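Local atomic coordinates of reducing end xylose-releasing exo-oligoxylanase (Bacillus halodurans, PDB entry 1WU4), a protein that hydrolyses xylooligosaccharides of three or more units with inversion of anomeric configuration, releasing xylose from the reducing end. Residues 129-134 and 198-203; 136-141 and 205-210. The protein carries 1 engineered substitution. One frame throughout, in Å; residues are numbered along the deposited sequence.

Both contacts join helix 127-144 to the chain around helix 201-210 in the (alpha/alpha)6 barrel of this family 8 glycoside hydrolase, and both are largely buried. The centre of contact 1 lies about 7 Å from that of the chain, against about 15 Å for the centre of contact 2, and close to the presumed catalytic residues. Contact 1 mixes a buried carboxylate and backbone oxygen with leucine and aromatic rings. Contact 2, farther along both helices and away from the presumed catalytic residues, is built from aromatic and aliphatic groups, with Trp210 partly exposed. The two adjoin through Phe207, whose CZ lies 3.6 Å from Glu131 O.

Contact 1 of 2, residues 129-134 and 198-203; sequences GEEYFA and YHLPHF
Tyr132 and Phe203 form a T-shaped pair in which the edge of the phenylalanine, led by CE2 and CZ, meets one face of the tyrosine. The ring centroids are 4.9 Å apart and the planes stand at 62°, with Phe203 CE2 over the middle of the tyrosine ring. Leu200 CD1 fills the angle between them, 3.7 Å from Tyr132 CE2 and over one face of Phe203, toward its rim. The same methyl packs against the carboxylate of Glu131, 3.3 Å from CD. Glu131 reaches this place with CG between its backbone N and carbonyl carbon (chi1 60°) and the chain extended beyond. Its OE2 then comes to 2.6 Å from Tyr198 O. The other carboxylate oxygen, OE1, is hydrogen-bonded to the hydroxyl of Tyr204, which also bonds the backbone N of Leu200; this second-shell hydroxyl therefore ties the acid to the N-cap residue of helix 201-210. An alanine in place of Tyr132 would probably leave the edge of Phe203 without its aromatic face and open a gap beside Leu200 CD1. The contact lies beside the active site, the side chain of Tyr198 coming within about 4 Å, between nearest atoms, of that of Asp263, the probable proton acceptor. Around it, Tyr132 meets Tyr74 edge-to-face and touches Ser73 on helix 69-81, while Leu200 rests on Asn270 of helix 265-278. With 127-144 and 201-210 these are alternate helices along the chain, as expected for the inner layer of an (alpha/alpha)6 barrel.

Contact 2 of 2, residues 136-141 and 205-210; sequences ALFFAS and ELFSLW
Phe138 and Trp210 run antiparallel, flank to flank. The CB of Trp210 sits over one face of the Phe138 ring in a CH-pi contact, 3.8 Å from the centroid. In return, Phe138 CB lies 3.7 Å from Trp210 CE3, on the six-membered part of the indole. The phenyl ring and this six-membered ring are inclined at 58°. With its CG anti to the carbonyl carbon (chi1 -81°), Phe138 also carries CE1 to 3.5 Å from Trp210 O, and its CE2 meets Phe207 CD1 at 3.9 Å. Phe139, one residue on, approaches the indole differently: its CE1 lies at the edge and in the plane of Trp210, 3.8 Å from CZ3, and its side chain stands roughly perpendicular to that of the tryptophan. Phe139 CZ touches Leu206 CD1 at 4.1 Å. Trp210 is thus met by two neighbouring phenylalanines, one beside its CB and CE3, the other at its outer rim. A face of its indole also lies over Leu206 O, which accepts backbone bonds from Leu209 N and Trp210 N in the last turn of helix 201-210. The short helix segments cross at 55° with axes 11.6 Å apart, a separation spanned by these large side chains. The result is an aromatic interface between two helices of the (alpha/alpha)6 barrel, away from the catalytic residues. Phe138 and Phe207 both continue onto Leu162 of helix 154-167, whereas Phe139 and Leu206 share Trp277 of helix 265-278; Phe139 further touches Met77 and Val80 of helix 69-81.

Contact 1 of 2, residues 129-134 and 198-203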
loop_
_atom_site.group_PDB
_atom_site.type_symbol
_atom_site.label_atom_id
_atom_site.label_comp_id
_atom_site.label_asym_id
_atom_site.label_seq_id
_atom_site.Cartn_x
_atom_site.Cartn_y
_atom_site.Cartn_z
ATOM N N GLY A 129 3.310 -7.077 0.825
ATOM C CA GLY A 129 2.698 -7.454 2.086
ATOM C C GLY A 129 3.730 -7.289 3.192
ATOM O O GLY A 129 3.481 -6.636 4.204
ATOM N N GLU A 130 4.908 -7.871 2.991
ATOM C CA GLU A 130 5.971 -7.774 3.985
ATOM C C GLU A 130 6.292 -6.336 4.397
ATOM O O GLU A 130 6.435 -6.048 5.583
ATOM C CB GLU A 130 7.253 -8.450 3.474
ATOM C CG GLU A 130 7.417 -9.920 3.875
ATOM C CD GLU A 130 6.493 -10.869 3.131
ATOM O OE1 GLU A 130 6.565 -12.088 3.402
ATOM O OE2 GLU A 130 5.704 -10.409 2.278
ATOM N N GLU A 131 6.414 -5.426 3.436
ATOM C CA GLU A 131 6.751 -4.059 3.806
ATOM C C GLU A 131 5.648 -3.367 4.603
ATOM O O GLU A 131 5.940 -2.565 5.488
ATOM C CB GLU A 131 7.154 -3.237 2.574
ATOM C CG GLU A 131 6.109 -3.113 1.490
ATOM C CD GLU A 131 6.652 -2.440 0.239
ATOM O OE1 GLU A 131 7.703 -1.769 0.322
ATOM O OE2 GLU A 131 6.020 -2.574 -0.829
ATOM N N TYR A 132 4.386 -3.676 4.310
ATOM C CA TYR A 132 3.294 -3.087 5.082
ATOM C C TYR A 132 3.267 -3.726 6.475
ATOM O O TYR A 132 3.018 -3.037 7.462
ATOM C CB TYR A 132 1.944 -3.284 4.380
ATOM C CG TYR A 132 1.492 -2.087 3.566
ATOM C CD1 TYR A 132 0.658 -1.116 4.120
ATOM C CD2 TYR A 132 1.906 -1.921 2.244
ATOM C CE1 TYR A 132 0.243 -0.009 3.372
ATOM C CE2 TYR A 132 1.501 -0.821 1.493
ATOM C CZ TYR A 132 0.671 0.128 2.063
ATOM O OH TYR A 132 0.269 1.218 1.324
ATOM N N PHE A 133 3.530 -5.032 6.562
ATOM C CA PHE A 133 3.558 -5.694 7.873
ATOM C C PHE A 133 4.592 -4.996 8.756
ATOM O O PHE A 133 4.315 -4.639 9.900
ATOM C CB PHE A 133 3.971 -7.174 7.765
ATOM C CG PHE A 133 2.883 -8.100 7.284
ATOM C CD1 PHE A 133 1.594 -8.029 7.800
ATOM C CD2 PHE A 133 3.172 -9.084 6.344
ATOM C CE1 PHE A 133 0.607 -8.928 7.385
ATOM C CE2 PHE A 133 2.196 -9.987 5.925
ATOM C CZ PHE A 133 0.912 -9.907 6.445
ATOM N N ALA A 134 5.791 -4.810 8.212
ATOM C CA ALA A 134 6.874 -4.187 8.958
ATOM C C ALA A 134 6.538 -2.799 9.481
ATOM O O ALA A 134 6.724 -2.524 10.666
ATOM C CB ALA A 134 8.136 -4.138 8.105
ATOM N N TYR A 198 4.848 -1.263 -5.730
ATOM C CA TYR A 198 5.444 -1.808 -4.508
ATOM C C TYR A 198 6.445 -0.842 -3.878
ATOM O O TYR A 198 6.855 -1.023 -2.730
ATOM C CB TYR A 198 6.199 -3.102 -4.816
ATOM C CG TYR A 198 5.365 -4.339 -5.080
ATOM C CD1 TYR A 198 4.004 -4.258 -5.380
ATOM C CD2 TYR A 198 5.965 -5.599 -5.076
ATOM C CE1 TYR A 198 3.262 -5.412 -5.674
ATOM C CE2 TYR A 198 5.241 -6.746 -5.366
ATOM C CZ TYR A 198 3.894 -6.650 -5.664
ATOM O OH TYR A 198 3.189 -7.797 -5.962
ATOM N N HIS A 199 6.859 0.172 -4.632
ATOM C CA HIS A 199 7.846 1.120 -4.133
ATOM C C HIS A 199 7.278 2.141 -3.166
ATOM O O HIS A 199 6.451 2.977 -3.533
ATOM C CB HIS A 199 8.534 1.801 -5.316
ATOM C CG HIS A 199 9.398 0.869 -6.106
ATOM N ND1 HIS A 199 10.768 0.818 -5.957
ATOM C CD2 HIS A 199 9.078 -0.118 -6.975
ATOM C CE1 HIS A 199 11.252 -0.162 -6.698
ATOM N NE2 HIS A 199 10.248 -0.747 -7.325
ATOM N N LEU A 200 7.745 2.065 -1.924
ATOM C CA LEU A 200 7.286 2.946 -0.859
ATOM C C LEU A 200 8.481 3.647 -0.220
ATOM O O LEU A 200 8.892 3.315 0.897
ATOM C CB LEU A 200 6.541 2.117 0.189
ATOM C CG LEU A 200 5.432 1.206 -0.352
ATOM C CD1 LEU A 200 4.908 0.322 0.772
ATOM C CD2 LEU A 200 4.308 2.041 -0.954
ATOM N N PRO A 201 9.051 4.644 -0.919
ATOM C CA PRO A 201 10.206 5.354 -0.366
ATOM C C PRO A 201 9.953 5.941 1.012
ATOM O O PRO A 201 10.861 5.990 1.846
ATOM C CB PRO A 201 10.508 6.416 -1.428
ATOM C CG PRO A 201 9.187 6.634 -2.098
ATOM C CD PRO A 201 8.613 5.244 -2.190
ATOM N N HIS A 202 8.719 6.381 1.250
ATOM C CA HIS A 202 8.361 6.951 2.541
ATOM C C HIS A 202 8.416 5.900 3.651
ATOM O O HIS A 202 8.715 6.223 4.799
ATOM C CB HIS A 202 6.981 7.632 2.470
ATOM C CG HIS A 202 5.926 6.821 1.784
ATOM N ND1 HIS A 202 6.092 6.297 0.520
ATOM C CD2 HIS A 202 4.676 6.474 2.174
ATOM C CE1 HIS A 202 4.988 5.664 0.160
ATOM N NE2 HIS A 202 4.113 5.758 1.144
ATOM N N PHE A 203 8.139 4.644 3.311
ATOM C CA PHE A 203 8.221 3.563 4.291
ATOM C C PHE A 203 9.700 3.298 4.582
ATOM O O PHE A 203 10.100 3.139 5.736
ATOM C CB PHE A 203 7.593 2.276 3.742
ATOM C CG PHE A 203 6.093 2.199 3.880
ATOM C CD1 PHE A 203 5.285 3.306 3.626
ATOM C CD2 PHE A 203 5.483 0.995 4.223
ATOM C CE1 PHE A 203 3.892 3.215 3.712
ATOM C CE2 PHE A 203 4.094 0.893 4.309
ATOM C CZ PHE A 203 3.297 2.002 4.055
#

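Contact 2 of 2, residues 136-141 and 205-210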
loop_
_atom_site.group_PDB
_atom_site.type_symbol
_atom_site.label_atom_id
_atom_site.label_comp_id
_atom_site.label_asym_id
_atom_site.label_seq_id
_atom_site.Cartn_x
_atom_site.Cartn_y
_atom_site.Cartn_z
ATOM N N ALA A 136 3.537 -1.401 9.809
ATOM C CA ALA A 136 2.381 -1.485 10.698
ATOM C C ALA A 136 2.832 -1.954 12.082
ATOM O O ALA A 136 2.352 -1.456 13.102
ATOM C CB ALA A 136 1.340 -2.442 10.129
ATOM N N LEU A 137 3.757 -2.908 12.110
ATOM C CA LEU A 137 4.283 -3.421 13.371
ATOM C C LEU A 137 5.079 -2.345 14.115
ATOM O O LEU A 137 4.983 -2.244 15.339
ATOM C CB LEU A 137 5.150 -4.657 13.118
ATOM C CG LEU A 137 4.374 -5.925 12.745
ATOM C CD1 LEU A 137 5.319 -6.952 12.150
ATOM C CD2 LEU A 137 3.677 -6.490 13.976
ATOM N N PHE A 138 5.867 -1.543 13.398
ATOM C CA PHE A 138 6.612 -0.472 14.060
ATOM C C PHE A 138 5.606 0.511 14.658
ATOM O O PHE A 138 5.769 0.965 15.788
ATOM C CB PHE A 138 7.522 0.287 13.082
ATOM C CG PHE A 138 8.836 -0.396 12.797
ATOM C CD1 PHE A 138 9.686 -0.778 13.835
ATOM C CD2 PHE A 138 9.241 -0.623 11.486
ATOM C CE1 PHE A 138 10.919 -1.374 13.566
ATOM C CE2 PHE A 138 10.472 -1.218 11.208
ATOM C CZ PHE A 138 11.311 -1.594 12.250
ATOM N N PHE A 139 4.568 0.847 13.895
ATOM C CA PHE A 139 3.554 1.774 14.390
ATOM C C PHE A 139 2.845 1.199 15.618
ATOM O O PHE A 139 2.572 1.923 16.577
ATOM C CB PHE A 139 2.520 2.094 13.302
ATOM C CG PHE A 139 3.030 3.001 12.205
ATOM C CD1 PHE A 139 4.240 3.681 12.324
ATOM C CD2 PHE A 139 2.265 3.201 11.060
ATOM C CE1 PHE A 139 4.675 4.549 11.313
ATOM C CE2 PHE A 139 2.689 4.064 10.049
ATOM C CZ PHE A 139 3.895 4.739 10.176
ATOM N N ALA A 140 2.553 -0.100 15.591
ATOM C CA ALA A 140 1.890 -0.750 16.718
ATOM C C ALA A 140 2.773 -0.649 17.961
ATOM O O ALA A 140 2.302 -0.337 19.054
ATOM C CB ALA A 140 1.616 -2.212 16.388
ATOM N N SER A 141 4.061 -0.921 17.791
ATOM C CA SER A 141 5.000 -0.842 18.901
ATOM C C SER A 141 5.008 0.561 19.495
ATOM O O SER A 141 4.999 0.736 20.714
ATOM C CB SER A 141 6.410 -1.196 18.423
ATOM O OG SER A 141 7.356 -1.050 19.472
ATOM N N GLU A 205 12.193 5.311 4.390
ATOM C CA GLU A 205 12.786 6.402 5.162
ATOM C C GLU A 205 12.632 6.069 6.643
ATOM O O GLU A 205 13.543 6.272 7.445
ATOM C CB GLU A 205 12.063 7.719 4.866
ATOM C CG GLU A 205 12.201 8.198 3.437
ATOM C CD GLU A 205 13.478 8.976 3.202
ATOM O OE1 GLU A 205 14.542 8.554 3.704
ATOM O OE2 GLU A 205 13.413 10.007 2.503
ATOM N N LEU A 206 11.463 5.557 7.007
ATOM C CA LEU A 206 11.213 5.203 8.394
ATOM C C LEU A 206 12.008 3.956 8.777
ATOM O O LEU A 206 12.505 3.857 9.898
ATOM C CB LEU A 206 9.712 5.011 8.623
ATOM C CG LEU A 206 8.914 6.303 8.397
ATOM C CD1 LEU A 206 7.424 6.018 8.469
ATOM C CD2 LEU A 206 9.316 7.350 9.432
ATOM N N PHE A 207 12.150 3.013 7.850
ATOM C CA PHE A 207 12.937 1.822 8.144
ATOM C C PHE A 207 14.386 2.240 8.410
ATOM O O PHE A 207 15.085 1.611 9.203
ATOM C CB PHE A 207 12.914 0.829 6.975
ATOM C CG PHE A 207 11.560 0.226 6.689
ATOM C CD1 PHE A 207 10.504 0.328 7.599
ATOM C CD2 PHE A 207 11.352 -0.471 5.504
ATOM C CE1 PHE A 207 9.262 -0.261 7.321
ATOM C CE2 PHE A 207 10.122 -1.060 5.220
ATOM C CZ PHE A 207 9.074 -0.954 6.131
ATOM N N SER A 208 14.835 3.309 7.755
ATOM C CA SER A 208 16.209 3.772 7.944
ATOM C C SER A 208 16.426 4.323 9.350
ATOM O O SER A 208 17.563 4.557 9.763
ATOM C CB SER A 208 16.581 4.839 6.899
ATOM O OG SER A 208 16.114 6.133 7.253
ATOM N N LEU A 209 15.336 4.520 10.085
ATOM C CA LEU A 209 15.417 5.030 11.449
ATOM C C LEU A 209 15.145 3.942 12.480
ATOM O O LEU A 209 15.689 3.981 13.585
ATOM C CB LEU A 209 14.393 6.151 11.664
ATOM C CG LEU A 209 14.451 7.375 10.751
ATOM C CD1 LEU A 209 13.294 8.307 11.079
ATOM C CD2 LEU A 209 15.785 8.086 10.929
ATOM N N TRP A 210 14.325 2.962 12.111
ATOM C CA TRP A 210 13.923 1.920 13.052
ATOM C C TRP A 210 14.362 0.479 12.817
ATOM O O TRP A 210 14.219 -0.355 13.711
ATOM C CB TRP A 210 12.398 1.956 13.204
ATOM C CG TRP A 210 11.859 3.331 13.499
ATOM C CD1 TRP A 210 12.470 4.312 14.230
ATOM C CD2 TRP A 210 10.583 3.858 13.113
ATOM N NE1 TRP A 210 11.654 5.413 14.324
ATOM C CE2 TRP A 210 10.489 5.161 13.649
ATOM C CE3 TRP A 210 9.507 3.352 12.370
ATOM C CZ2 TRP A 210 9.361 5.968 13.465
ATOM C CZ3 TRP A 210 8.384 4.156 12.188
ATOM C CH2 TRP A 210 8.323 5.450 12.735
#